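Local coordinates for sarcolemmal membrane-associated protein (Homo sapiens, PDB 6AR0) that associates with the STRIPAK phosphatase and kinase core to form a complex that dephosphorylates STK3 and inhibits Hippo signalling, represented here by its FHA domain, at residues A6-R11 and S123-F128; E19-L24 and P39-A44; F67-T72 and C95-G100. All blocks are in the same frame, centred on the assembly; numbering follows the deposited sequence.

Contact 1. Residues A6-R11 and S123-F128; sequences AIFTCR and STIKLF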
ATOM      1  N   ALA A   6       5.043  -0.481   9.629  1.00  7.12           N
ATOM      2  CA  ALA A   6       3.750  -0.112   9.064  1.00  6.74           C
ATOM      3  C   ALA A   6       2.790  -1.269   9.269  1.00  7.92           C
ATOM      4  O   ALA A   6       3.069  -2.396   8.837  1.00  8.55           O
ATOM      5  CB  ALA A   6       3.862   0.168   7.568  1.00  7.72           C
ATOM      6  N   ILE A   7       1.659  -0.997   9.912  1.00  6.84           N
ATOM      7  CA  ILE A   7       0.598  -1.982  10.073  1.00  7.30           C
ATOM      8  C   ILE A   7      -0.506  -1.651   9.085  1.00  6.94           C
ATOM      9  O   ILE A   7      -1.032  -0.536   9.090  1.00  8.34           O
ATOM     10  CB  ILE A   7       0.051  -1.998  11.508  1.00  8.17           C
ATOM     11  CG1 ILE A   7       1.154  -2.392  12.505  1.00  9.29           C
ATOM     12  CG2 ILE A   7      -1.144  -2.951  11.601  1.00  8.79           C
ATOM     13  CD1 ILE A   7       0.710  -2.429  13.960  1.00 11.00           C
ATOM     14  N   PHE A   8      -0.838  -2.614   8.231  1.00  7.30           N
ATOM     15  CA  PHE A   8      -1.912  -2.485   7.248  1.00  7.50           C
ATOM     16  C   PHE A   8      -3.110  -3.290   7.734  1.00  7.55           C
ATOM     17  O   PHE A   8      -2.992  -4.498   7.934  1.00  8.62           O
ATOM     18  CB  PHE A   8      -1.506  -3.086   5.897  1.00  8.12           C
ATOM     19  CG  PHE A   8      -0.432  -2.338   5.147  1.00  8.55           C
ATOM     20  CD1 PHE A   8      -0.755  -1.625   4.015  1.00 10.67           C
ATOM     21  CD2 PHE A   8       0.906  -2.417   5.514  1.00  8.94           C
ATOM     22  CE1 PHE A   8       0.221  -0.971   3.286  1.00 13.61           C
ATOM     23  CE2 PHE A   8       1.896  -1.761   4.781  1.00 10.41           C
ATOM     24  CZ  PHE A   8       1.544  -1.050   3.667  1.00 12.14           C
ATOM     25  N   THR A   9      -4.263  -2.634   7.913  1.00  7.88           N
ATOM     26  CA  THR A   9      -5.492  -3.322   8.286  1.00  8.44           C
ATOM     27  C   THR A   9      -6.541  -3.133   7.203  1.00  8.34           C
ATOM     28  O   THR A   9      -6.662  -2.062   6.603  1.00 10.93           O
ATOM     29  CB  THR A   9      -6.030  -2.832   9.634  1.00  9.86           C
ATOM     30  OG1 THR A   9      -6.165  -1.419   9.634  1.00 15.68           O
ATOM     31  CG2 THR A   9      -5.080  -3.224  10.733  1.00 14.47           C
ATOM     32  N   CYS A  10      -7.323  -4.172   6.971  1.00  9.16           N
ATOM     33  CA  CYS A  10      -8.262  -4.224   5.859  1.00  9.08           C
ATOM     34  C   CYS A  10      -9.532  -3.441   6.171  1.00  9.84           C
ATOM     35  O   CYS A  10     -10.229  -3.739   7.149  1.00 14.10           O
ATOM     36  CB  CYS A  10      -8.580  -5.697   5.631  1.00 10.61           C
ATOM     37  SG  CYS A  10      -9.676  -6.113   4.292  1.00 12.01           S
ATOM     38  N   ARG A  11      -9.870  -2.470   5.317  1.00 10.04           N
ATOM     39  CA  ARG A  11     -11.072  -1.664   5.476  1.00 10.52           C
ATOM     40  C   ARG A  11     -12.300  -2.398   4.944  1.00 10.05           C
ATOM     41  O   ARG A  11     -12.183  -3.347   4.172  1.00 10.81           O
ATOM     42  CB  ARG A  11     -10.911  -0.352   4.712  1.00 11.73           C
ATOM     43  CG  ARG A  11      -9.867   0.575   5.303  1.00 12.94           C
ATOM     44  CD  ARG A  11     -10.436   1.434   6.394  1.00 16.43           C
ATOM     45  NE  ARG A  11     -11.335   2.451   5.861  1.00 16.92           N
ATOM     46  CZ  ARG A  11     -11.890   3.413   6.593  1.00 18.05           C
ATOM     47  NH1 ARG A  11     -11.655   3.505   7.896  1.00 21.01           N
ATOM     48  NH2 ARG A  11     -12.683   4.301   6.022  1.00 19.09           N
ATOM     49  N   SER A 123      -6.809  -0.018   2.724  1.00  7.51           N
ATOM     50  CA  SER A 123      -6.198  -0.323   4.013  1.00  7.94           C
ATOM     51  C   SER A 123      -6.090   0.927   4.871  1.00  9.37           C
ATOM     52  O   SER A 123      -5.890   2.031   4.362  1.00 14.71           O
ATOM     53  CB  SER A 123      -4.786  -0.884   3.763  1.00  8.76           C
ATOM     54  OG  SER A 123      -4.069  -1.352   4.886  1.00 12.72           O
ATOM     55  N   THR A 124      -6.233   0.765   6.173  1.00  8.13           N
ATOM     56  CA  THR A 124      -5.714   1.771   7.083  1.00  7.72           C
ATOM     57  C   THR A 124      -4.253   1.449   7.310  1.00  8.78           C
ATOM     58  O   THR A 124      -3.889   0.273   7.413  1.00 12.23           O
ATOM     59  CB  THR A 124      -6.428   1.687   8.429  1.00 10.33           C
ATOM     60  OG1 THR A 124      -7.829   1.848   8.223  1.00 13.29           O
ATOM     61  CG2 THR A 124      -5.915   2.750   9.405  1.00 14.00           C
ATOM     62  N   ILE A 125      -3.406   2.468   7.384  1.00  8.08           N
ATOM     63  CA  ILE A 125      -1.993   2.267   7.700  1.00  8.63           C
ATOM     64  C   ILE A 125      -1.686   3.007   8.996  1.00  9.72           C
ATOM     65  O   ILE A 125      -2.027   4.185   9.143  1.00 12.17           O
ATOM     66  CB  ILE A 125      -1.058   2.659   6.531  1.00  9.81           C
ATOM     67  CG1 ILE A 125       0.345   2.046   6.676  1.00 10.10           C
ATOM     68  CG2 ILE A 125      -1.020   4.174   6.331  1.00 12.14           C
ATOM     69  CD1 ILE A 125       1.232   2.133   5.419  1.00 11.36           C
ATOM     70  N   LYS A 126      -1.063   2.305   9.936  1.00  8.15           N
ATOM     71  CA  LYS A 126      -0.555   2.884  11.173  1.00  8.74           C
ATOM     72  C   LYS A 126       0.957   2.743  11.160  1.00  8.22           C
ATOM     73  O   LYS A 126       1.482   1.715  10.723  1.00  9.51           O
ATOM     74  CB  LYS A 126      -1.159   2.186  12.390  1.00 10.61           C
ATOM     75  CG  LYS A 126      -2.668   2.375  12.487  1.00 12.76           C
ATOM     76  CD  LYS A 126      -3.045   3.818  12.830  1.00 18.35           C
ATOM     77  CE  LYS A 126      -4.546   4.011  12.919  1.00 29.67           C
ATOM     78  NZ  LYS A 126      -5.071   3.591  14.248  1.00 35.94           N
ATOM     79  N   LEU A 127       1.649   3.798  11.560  1.00  7.73           N
ATOM     80  CA  LEU A 127       3.076   3.924  11.315  1.00  7.91           C
ATOM     81  C   LEU A 127       3.799   4.197  12.622  1.00  8.06           C
ATOM     82  O   LEU A 127       3.362   5.038  13.415  1.00  8.80           O
ATOM     83  CB  LEU A 127       3.352   5.086  10.357  1.00  8.32           C
ATOM     84  CG  LEU A 127       2.673   4.955   8.992  1.00  8.10           C
ATOM     85  CD1 LEU A 127       2.817   6.259   8.215  1.00  9.22           C
ATOM     86  CD2 LEU A 127       3.265   3.782   8.211  1.00  8.10           C
ATOM     87  N   PHE A 128       4.911   3.496  12.829  1.00  7.64           N
ATOM     88  CA  PHE A 128       5.672   3.574  14.071  1.00  8.71           C
ATOM     89  C   PHE A 128       7.152   3.733  13.769  1.00  8.71           C
ATOM     90  O   PHE A 128       7.705   3.018  12.924  1.00  8.57           O
ATOM     91  CB  PHE A 128       5.423   2.334  14.939  1.00  9.38           C
ATOM     92  CG  PHE A 128       3.977   2.113  15.201  1.00  9.62           C
ATOM     93  CD1 PHE A 128       3.333   2.740  16.253  1.00 11.76           C
ATOM     94  CD2 PHE A 128       3.231   1.349  14.328  1.00  9.83           C
ATOM     95  CE1 PHE A 128       1.967   2.575  16.435  1.00 13.30           C
ATOM     96  CE2 PHE A 128       1.876   1.176  14.521  1.00 13.01           C
ATOM     97  CZ  PHE A 128       1.243   1.787  15.582  1.00 13.82           C
TER
HETATM   98  O   HOH W   1      -8.881  -0.740   8.499  1.00 22.33           O
HETATM   99  O   HOH W   2      -9.247   3.550   9.535  1.00 31.57           O
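Strands 6-10 and 123-128, from near the two ends of the chain, pair antiparallel in one sheet of the FHA beta-sandwich, with F8 and I125 side by side on the buried face and T9 and T124 likewise on the other. I125 holds CG1 anti to the backbone N (chi1 -162°), which carries CD1 over one face of the F8 ring in a CH-pi contact, 4.0 Å from the centroid and displaced toward the rim. S123 OG lies at the edge of the same ring, and A6 CB packs 3.7 Å from L127 CD2. I7, on the face of T9 and T124, crosses F128 obliquely, CD1 of I7 approaching CE2 of F128 to 3.8 Å. Backbone bonds fix this register: I7 N reaches K126 O at 2.8 Å in a nearly straight bond (169°), K126 N answers to I7 O, and T9 and T124 exchange a second pair. R20 and V22 also pack on F8. One water joins the two threonine hydroxyls, 3.0 Å from T9 OG1 and 2.8 Å from T124 OG1. A second water, 2.6 Å from T124 OG1, takes only a weak bond from R11 NH1, while the bent R11 chain sets CD 3.2 Å from T124 OG1.

Contact 2. Residues E19-L24 and P39-A44; sequences ERHVYL and PAQNNA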
ATOM      1  N   GLU A  19      -4.315  -8.796   8.204  1.00  9.68           N
ATOM      2  CA  GLU A  19      -3.504  -7.694   8.705  1.00  9.09           C
ATOM      3  C   GLU A  19      -2.015  -7.967   8.527  1.00  9.08           C
ATOM      4  O   GLU A  19      -1.525  -9.068   8.808  1.00 10.12           O
ATOM      5  CB  GLU A  19      -3.827  -7.507  10.186  1.00 10.98           C
ATOM      6  CG  GLU A  19      -3.007  -6.456  10.900  1.00 11.26           C
ATOM      7  CD  GLU A  19      -3.506  -6.228  12.318  1.00 12.77           C
ATOM      8  OE1 GLU A  19      -4.720  -6.420  12.566  1.00 16.94           O
ATOM      9  OE2 GLU A  19      -2.690  -5.884  13.187  1.00 13.82           O
ATOM     10  N   ARG A  20      -1.285  -6.934   8.103  1.00  7.75           N
ATOM     11  CA  ARG A  20       0.140  -7.042   7.826  1.00  7.66           C
ATOM     12  C   ARG A  20       0.929  -6.205   8.822  1.00  7.91           C
ATOM     13  O   ARG A  20       0.560  -5.065   9.116  1.00  8.41           O
ATOM     14  CB  ARG A  20       0.471  -6.574   6.406  1.00  7.87           C
ATOM     15  CG  ARG A  20      -0.407  -7.181   5.330  1.00  8.17           C
ATOM     16  CD  ARG A  20      -0.277  -8.705   5.286  1.00  8.34           C
ATOM     17  NE  ARG A  20      -1.134  -9.289   4.256  1.00  8.63           N
ATOM     18  CZ  ARG A  20      -0.821  -9.383   2.960  1.00  8.16           C
ATOM     19  NH1 ARG A  20       0.344  -8.958   2.508  1.00  8.75           N
ATOM     20  NH2 ARG A  20      -1.690  -9.896   2.109  1.00  9.24           N
ATOM     21  N   HIS A  21       2.007  -6.784   9.341  1.00  7.62           N
ATOM     22  CA  HIS A  21       2.973  -6.098  10.199  1.00  7.88           C
ATOM     23  C   HIS A  21       4.261  -6.006   9.394  1.00  7.46           C
ATOM     24  O   HIS A  21       5.054  -6.941   9.379  1.00  8.55           O
ATOM     25  CB  HIS A  21       3.192  -6.847  11.525  1.00  8.36           C
ATOM     26  CG  HIS A  21       1.980  -6.878  12.399  1.00  9.38           C
ATOM     27  ND1 HIS A  21       1.947  -7.537  13.612  1.00 10.72           N
ATOM     28  CD2 HIS A  21       0.755  -6.329  12.227  1.00 10.22           C
ATOM     29  CE1 HIS A  21       0.748  -7.378  14.149  1.00 10.24           C
ATOM     30  NE2 HIS A  21       0.013  -6.639  13.335  1.00  9.85           N
ATOM     31  N   VAL A  22       4.431  -4.892   8.688  1.00  7.33           N
ATOM     32  CA  VAL A  22       5.477  -4.745   7.674  1.00  7.61           C
ATOM     33  C   VAL A  22       6.588  -3.879   8.250  1.00  6.90           C
ATOM     34  O   VAL A  22       6.438  -2.662   8.377  1.00  8.49           O
ATOM     35  CB  VAL A  22       4.932  -4.132   6.374  1.00  7.92           C
ATOM     36  CG1 VAL A  22       6.041  -4.013   5.329  1.00  9.28           C
ATOM     37  CG2 VAL A  22       3.770  -4.945   5.826  1.00  8.90           C
ATOM     38  N   TYR A  23       7.723  -4.489   8.564  1.00  8.21           N
ATOM     39  CA  TYR A  23       8.874  -3.743   9.039  1.00  8.12           C
ATOM     40  C   TYR A  23       9.607  -3.097   7.869  1.00  8.57           C
ATOM     41  O   TYR A  23       9.715  -3.664   6.778  1.00 10.59           O
ATOM     42  CB  TYR A  23       9.787  -4.665   9.845  1.00  8.84           C
ATOM     43  CG  TYR A  23       9.127  -5.075  11.131  1.00  9.57           C
ATOM     44  CD1 TYR A  23       9.091  -4.206  12.206  1.00 10.82           C
ATOM     45  CD2 TYR A  23       8.508  -6.316  11.263  1.00 10.90           C
ATOM     46  CE1 TYR A  23       8.464  -4.564  13.389  1.00 12.42           C
ATOM     47  CE2 TYR A  23       7.881  -6.681  12.446  1.00 13.68           C
ATOM     48  CZ  TYR A  23       7.874  -5.809  13.499  1.00 11.94           C
ATOM     49  OH  TYR A  23       7.268  -6.170  14.687  1.00 15.11           O
ATOM     50  N   LEU A  24      10.086  -1.886   8.100  1.00  8.84           N
ATOM     51  CA  LEU A  24      10.603  -1.001   7.054  1.00  9.06           C
ATOM     52  C   LEU A  24      12.080  -0.666   7.269  1.00 11.02           C
ATOM     53  O   LEU A  24      12.516   0.482   7.112  1.00 11.83           O
ATOM     54  CB  LEU A  24       9.765   0.269   6.971  1.00  8.78           C
ATOM     55  CG  LEU A  24       8.305   0.055   6.566  1.00  9.93           C
ATOM     56  CD1 LEU A  24       7.555   1.370   6.643  1.00 13.05           C
ATOM     57  CD2 LEU A  24       8.180  -0.543   5.177  1.00 13.77           C
ATOM     58  N   PRO A  39       1.738 -13.492  -0.638  1.00 10.94           N
ATOM     59  CA  PRO A  39       1.383 -12.752   0.579  1.00 11.49           C
ATOM     60  C   PRO A  39       1.975 -13.387   1.825  1.00 11.72           C
ATOM     61  O   PRO A  39       2.034 -14.607   1.954  1.00 13.88           O
ATOM     62  CB  PRO A  39      -0.147 -12.832   0.599  1.00 12.24           C
ATOM     63  CG  PRO A  39      -0.529 -13.038  -0.825  1.00 13.08           C
ATOM     64  CD  PRO A  39       0.548 -13.893  -1.402  1.00 12.86           C
ATOM     65  N   ALA A  40       2.382 -12.539   2.759  1.00 11.75           N
ATOM     66  CA  ALA A  40       2.824 -12.972   4.076  1.00 13.25           C
ATOM     67  C   ALA A  40       2.566 -11.834   5.051  1.00 12.50           C
ATOM     68  O   ALA A  40       2.400 -10.680   4.656  1.00 11.57           O
ATOM     69  CB  ALA A  40       4.311 -13.328   4.089  1.00 15.29           C
ATOM     70  N   GLN A  41       2.555 -12.162   6.345  1.00 13.90           N
ATOM     71  CA  GLN A  41       2.288 -11.139   7.350  1.00 13.76           C
ATOM     72  C   GLN A  41       3.272  -9.983   7.260  1.00 13.29           C
ATOM     73  O   GLN A  41       2.913  -8.829   7.546  1.00 13.00           O
ATOM     74  CB  GLN A  41       2.362 -11.740   8.740  1.00 14.79           C
ATOM     75  CG  GLN A  41       2.272 -10.699   9.830  1.00 15.86           C
ATOM     76  CD  GLN A  41       2.305 -11.333  11.191  1.00 17.52           C
ATOM     77  OE1 GLN A  41       3.189 -11.065  12.000  1.00 18.47           O
ATOM     78  NE2 GLN A  41       1.334 -12.188  11.460  1.00 16.95           N
ATOM     79  N   ASN A  42       4.530 -10.259   6.932  1.00 14.31           N
ATOM     80  CA  ASN A  42       5.543  -9.220   6.955  1.00 14.75           C
ATOM     81  C   ASN A  42       5.715  -8.526   5.623  1.00 13.83           C
ATOM     82  O   ASN A  42       6.722  -7.830   5.441  1.00 15.92           O
ATOM     83  CB  ASN A  42       6.884  -9.769   7.447  1.00 17.82           C
ATOM     84  CG  ASN A  42       7.533 -10.701   6.453  1.00 17.97           C
ATOM     85  OD1 ASN A  42       6.866 -11.255   5.579  1.00 22.01           O
ATOM     86  ND2 ASN A  42       8.843 -10.888   6.585  1.00 23.71           N
ATOM     87  N   ASN A  43       4.758  -8.663   4.697  1.00 12.51           N
ATOM     88  CA  ASN A  43       4.913  -8.001   3.416  1.00 11.87           C
ATOM     89  C   ASN A  43       3.619  -7.333   2.977  1.00 10.38           C
ATOM     90  O   ASN A  43       2.573  -7.418   3.643  1.00  9.83           O
ATOM     91  CB  ASN A  43       5.530  -8.931   2.357  1.00 12.41           C
ATOM     92  CG  ASN A  43       4.581 -10.011   1.851  1.00 11.82           C
ATOM     93  OD1 ASN A  43       3.367  -9.816   1.733  1.00 10.68           O
ATOM     94  ND2 ASN A  43       5.152 -11.158   1.492  1.00 13.11           N
ATOM     95  N   ALA A  44       3.738  -6.622   1.863  1.00  8.29           N
ATOM     96  CA  ALA A  44       2.649  -5.890   1.249  1.00  8.14           C
ATOM     97  C   ALA A  44       2.364  -6.447  -0.138  1.00  7.19           C
ATOM     98  O   ALA A  44       2.112  -5.708  -1.090  1.00  8.61           O
ATOM     99  CB  ALA A  44       2.926  -4.390   1.251  1.00  9.36           C
TER
HETATM  100  O   HOH W   3       5.447  -9.377  10.883  1.00 15.81           O
HETATM  101  O   HOH W   4       8.830  -6.628   6.813  1.00 16.67           O
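R20 places CG anti to its carbonyl carbon and bends at chi2 (-61°), so that its chain runs alongside a type I beta turn, A40 to N43, in the loop between strands 28-32 and 44-46 of the FHA domain. N43 in turn puts CG in the crowded position between backbone N and carbonyl carbon (chi1 73°), folding its amide back over the turn. OD1 there accepts the A40 N-H at 3.1 Å, and the turn closes through the backbone bond from N43 N to A40 O. T45 N gives OD1 a second donor and R38 O receives ND2, so the amide is gripped from both ends.

The guanidinium of R20 is the other half of the joint. NH1 donates to N43 O at 2.9 Å, with the acceptor near the guanidinium plane but the donor 55° above the plane of the carbonyl, not on a lone pair. NH1 also donates to T45 O, so this one nitrogen of the buried R20 holds two alternate carbonyls, N43 at the end of the turn and T45 in strand 44-46. NH2 lies 3.6 Å from P39 CB, and A40 N sits over one face of the group. Along the strand, H21 N donates to Q41 O at 2.9 Å in the carbonyl plane, while V22 CG2 packs 3.5 Å from N43 O. The H21 ring has its own support, NE2 donating to E19 OE2 in the ring plane. Farther along, a water donates to both Y23 O, at 3.1 Å, and N42 O, at 2.8 Å.

Contact 3. Residues F67-T72 and C95-G100; sequences FYLQDT and CEILSG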
ATOM      1  N   PHE A  67       7.704   8.854   6.547  1.00  8.60           N
ATOM      2  CA  PHE A  67       7.325   7.675   5.793  1.00  7.36           C
ATOM      3  C   PHE A  67       6.784   8.118   4.442  1.00  6.74           C
ATOM      4  O   PHE A  67       6.094   9.149   4.336  1.00  7.57           O
ATOM      5  CB  PHE A  67       6.218   6.912   6.528  1.00  7.26           C
ATOM      6  CG  PHE A  67       6.638   6.303   7.835  1.00  8.91           C
ATOM      7  CD1 PHE A  67       6.921   4.954   7.929  1.00  9.34           C
ATOM      8  CD2 PHE A  67       6.713   7.072   8.980  1.00 10.22           C
ATOM      9  CE1 PHE A  67       7.289   4.393   9.149  1.00 12.47           C
ATOM     10  CE2 PHE A  67       7.085   6.515  10.194  1.00 11.81           C
ATOM     11  CZ  PHE A  67       7.352   5.182  10.271  1.00 13.80           C
ATOM     12  N   TYR A  68       7.027   7.298   3.417  1.00  6.50           N
ATOM     13  CA  TYR A  68       6.631   7.643   2.066  1.00  6.38           C
ATOM     14  C   TYR A  68       6.023   6.463   1.332  1.00  6.55           C
ATOM     15  O   TYR A  68       6.360   5.302   1.573  1.00  7.06           O
ATOM     16  CB  TYR A  68       7.823   8.103   1.232  1.00  7.77           C
ATOM     17  CG  TYR A  68       8.402   9.396   1.716  1.00  8.31           C
ATOM     18  CD1 TYR A  68       7.892  10.607   1.265  1.00 10.17           C
ATOM     19  CD2 TYR A  68       9.427   9.416   2.630  1.00  9.28           C
ATOM     20  CE1 TYR A  68       8.403  11.804   1.691  1.00 14.19           C
ATOM     21  CE2 TYR A  68       9.962  10.623   3.073  1.00 12.79           C
ATOM     22  CZ  TYR A  68       9.433  11.810   2.595  1.00 12.88           C
ATOM     23  OH  TYR A  68       9.932  13.022   3.001  1.00 19.11           O
ATOM     24  N   LEU A  69       5.165   6.801   0.380  1.00  6.81           N
ATOM     25  CA  LEU A  69       4.579   5.884  -0.579  1.00  6.86           C
ATOM     26  C   LEU A  69       4.792   6.444  -1.979  1.00  7.01           C
ATOM     27  O   LEU A  69       4.634   7.650  -2.204  1.00  8.75           O
ATOM     28  CB  LEU A  69       3.080   5.754  -0.286  1.00  7.50           C
ATOM     29  CG  LEU A  69       2.240   4.813  -1.143  1.00  7.26           C
ATOM     30  CD1 LEU A  69       2.723   3.381  -1.014  1.00  8.79           C
ATOM     31  CD2 LEU A  69       0.770   4.915  -0.751  1.00  8.41           C
ATOM     32  N   GLN A  70       5.166   5.581  -2.921  1.00  7.32           N
ATOM     33  CA  GLN A  70       5.383   5.987  -4.299  1.00  7.74           C
ATOM     34  C   GLN A  70       4.728   4.982  -5.232  1.00  7.60           C
ATOM     35  O   GLN A  70       4.946   3.772  -5.099  1.00  8.50           O
ATOM     36  CB  GLN A  70       6.882   6.058  -4.593  1.00  8.90           C
ATOM     37  CG  GLN A  70       7.200   6.509  -5.988  1.00 10.28           C
ATOM     38  CD  GLN A  70       8.677   6.686  -6.180  1.00 13.52           C
ATOM     39  OE1 GLN A  70       9.482   5.939  -5.617  1.00 15.57           O
ATOM     40  NE2 GLN A  70       9.054   7.683  -6.960  1.00 14.43           N
ATOM     41  N   ASP A  71       3.963   5.478  -6.199  1.00  7.82           N
ATOM     42  CA  ASP A  71       3.405   4.616  -7.232  1.00  7.90           C
ATOM     43  C   ASP A  71       4.484   4.357  -8.278  1.00  9.45           C
ATOM     44  O   ASP A  71       5.102   5.300  -8.784  1.00 10.03           O
ATOM     45  CB  ASP A  71       2.191   5.290  -7.874  1.00  9.23           C
ATOM     46  CG  ASP A  71       1.511   4.408  -8.889  1.00  9.22           C
ATOM     47  OD1 ASP A  71       2.167   4.052  -9.891  1.00 10.21           O
ATOM     48  OD2 ASP A  71       0.333   4.058  -8.639  1.00  9.28           O
ATOM     49  N   THR A  72       4.740   3.084  -8.570  1.00  9.26           N
ATOM     50  CA  THR A  72       5.784   2.695  -9.527  1.00 11.09           C
ATOM     51  C   THR A  72       5.175   2.233 -10.853  1.00 10.19           C
ATOM     52  O   THR A  72       5.380   1.115 -11.316  1.00 12.45           O
ATOM     53  CB  THR A  72       6.687   1.626  -8.913  1.00 10.40           C
ATOM     54  OG1 THR A  72       5.914   0.473  -8.563  1.00 10.29           O
ATOM     55  CG2 THR A  72       7.380   2.137  -7.678  1.00 11.59           C
ATOM     56  N   CYS A  95       5.401  10.417  -1.874  1.00  7.95           N
ATOM     57  CA  CYS A  95       4.308  11.126  -1.220  1.00  6.91           C
ATOM     58  C   CYS A  95       4.295  10.723   0.247  1.00  6.76           C
ATOM     59  O   CYS A  95       4.222   9.537   0.568  1.00  7.33           O
ATOM     60  CB  CYS A  95       2.984  10.783  -1.896  1.00  8.19           C
ATOM     61  SG  CYS A  95       2.826  11.411  -3.568  1.00  9.90           S
ATOM     62  N   GLU A  96       4.398  11.695   1.140  1.00  6.86           N
ATOM     63  CA  GLU A  96       4.476  11.387   2.557  1.00  7.29           C
ATOM     64  C   GLU A  96       3.148  10.837   3.069  1.00  6.62           C
ATOM     65  O   GLU A  96       2.065  11.369   2.762  1.00  7.81           O
ATOM     66  CB  GLU A  96       4.853  12.636   3.356  1.00  7.62           C
ATOM     67  CG  GLU A  96       5.008  12.329   4.825  1.00  8.22           C
ATOM     68  CD  GLU A  96       5.499  13.480   5.679  1.00  8.78           C
ATOM     69  OE1 GLU A  96       5.721  14.590   5.165  1.00  9.52           O
ATOM     70  OE2 GLU A  96       5.695  13.253   6.908  1.00  9.52           O
ATOM     71  N   ILE A  97       3.244   9.770   3.866  1.00  6.57           N
ATOM     72  CA  ILE A  97       2.109   9.152   4.532  1.00  7.07           C
ATOM     73  C   ILE A  97       2.235   9.353   6.040  1.00  6.75           C
ATOM     74  O   ILE A  97       3.341   9.399   6.605  1.00  7.45           O
ATOM     75  CB  ILE A  97       1.923   7.665   4.161  1.00  6.73           C
ATOM     76  CG1 ILE A  97       3.236   6.889   4.318  1.00  7.46           C
ATOM     77  CG2 ILE A  97       1.395   7.554   2.732  1.00  7.65           C
ATOM     78  CD1 ILE A  97       3.074   5.362   4.226  1.00  8.19           C
ATOM     79  N   LEU A  98       1.076   9.494   6.688  1.00  7.29           N
ATOM     80  CA  LEU A  98       0.976   9.752   8.115  1.00  7.76           C
ATOM     81  C   LEU A  98       0.141   8.646   8.740  1.00  7.98           C
ATOM     82  O   LEU A  98      -0.636   7.955   8.064  1.00  8.44           O
ATOM     83  CB  LEU A  98       0.340  11.116   8.391  1.00  9.22           C
ATOM     84  CG  LEU A  98       1.067  12.359   7.857  1.00 11.41           C
ATOM     85  CD1 LEU A  98       0.339  13.585   8.334  1.00 12.71           C
ATOM     86  CD2 LEU A  98       2.530  12.433   8.224  1.00 13.68           C
ATOM     87  N   SER A  99       0.310   8.462  10.036  1.00  8.56           N
ATOM     88  CA  SER A  99      -0.384   7.374  10.701  1.00  8.41           C
ATOM     89  C   SER A  99      -1.878   7.659  10.740  1.00  8.48           C
ATOM     90  O   SER A  99      -2.302   8.737  11.160  1.00 10.99           O
ATOM     91  CB  SER A  99       0.166   7.190  12.112  1.00 10.34           C
ATOM     92  OG  SER A  99      -0.215   5.916  12.578  1.00  9.90           O
ATOM     93  N   GLY A 100      -2.674   6.691  10.292  1.00  8.42           N
ATOM     94  CA  GLY A 100      -4.108   6.852  10.139  1.00 10.63           C
ATOM     95  C   GLY A 100      -4.592   7.080   8.724  1.00  9.19           C
ATOM     96  O   GLY A 100      -5.812   7.125   8.494  1.00 10.30           O
TER
HETATM   97  O   HOH W   5       5.637  10.611   7.741  1.00  8.43           O
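Strand 67-71 and the short strand 95-97 run antiparallel but strongly splayed, their N-to-C directions at 132° and the axes 4.3 Å apart at closest approach. L69 and C95 form the firm hydrogen-bonded pair: L69 N donates to C95 O at 2.9 Å in the carbonyl plane, and C95 N returns a bond to L69 O from above the plane. Beyond Y68 and E96, I97 N reaches F67 O at 3.0 Å, but from 41° above the carbonyl plane.

On the buried face I97 holds CG1 in the crowded position (chi1 50°), setting it 3.7 Å from F67 CB, while its CG2 meets L69 CB at 3.9 Å. On the other face the Y68 ring crosses E96 obliquely, its CD1 3.7 Å from E96 N, and it also meets the ring of W59. An alanine in place of Y68 would remove this ring and would probably leave E96 and W59 less well packed. The extended E96 chain carries its carboxylate to a salt bridge from OE1 to K66 and to a water 2.8 Å from OE2; that water also joins F67 N and I97 O.

Strand 95-97 is the outermost strand of the mixed sheet, with 66-71 between it and 56-61. From the buried face I97 reaches I80 of strand 78-80 and, on strand 117-128, I125 and L127, linking the two sheets of the sandwich.

Overall arrangement
Contact 1 lies between the other two, about 10 Å from contact 2 and about 12 Å from contact 3, centre to centre. Strand 5-10 continues contact 1 into contact 2, with A6 O and V22 N 2.8 Å apart in a probable hydrogen bond. Strand 117-128 leads the other way, I125 O lying 2.8 Å from G100 N of contact 3. Contacts 2 and 3 are about 16 Å apart between centres, yet L24 CD1 and F67 CD1 touch at 3.9 Å. FHA domains generally read phosphothreonine through loops at one end of this scaffold; the loop holding 39-44 probably corresponds to one of these, but contact 2 itself is its packing on strand 20-23.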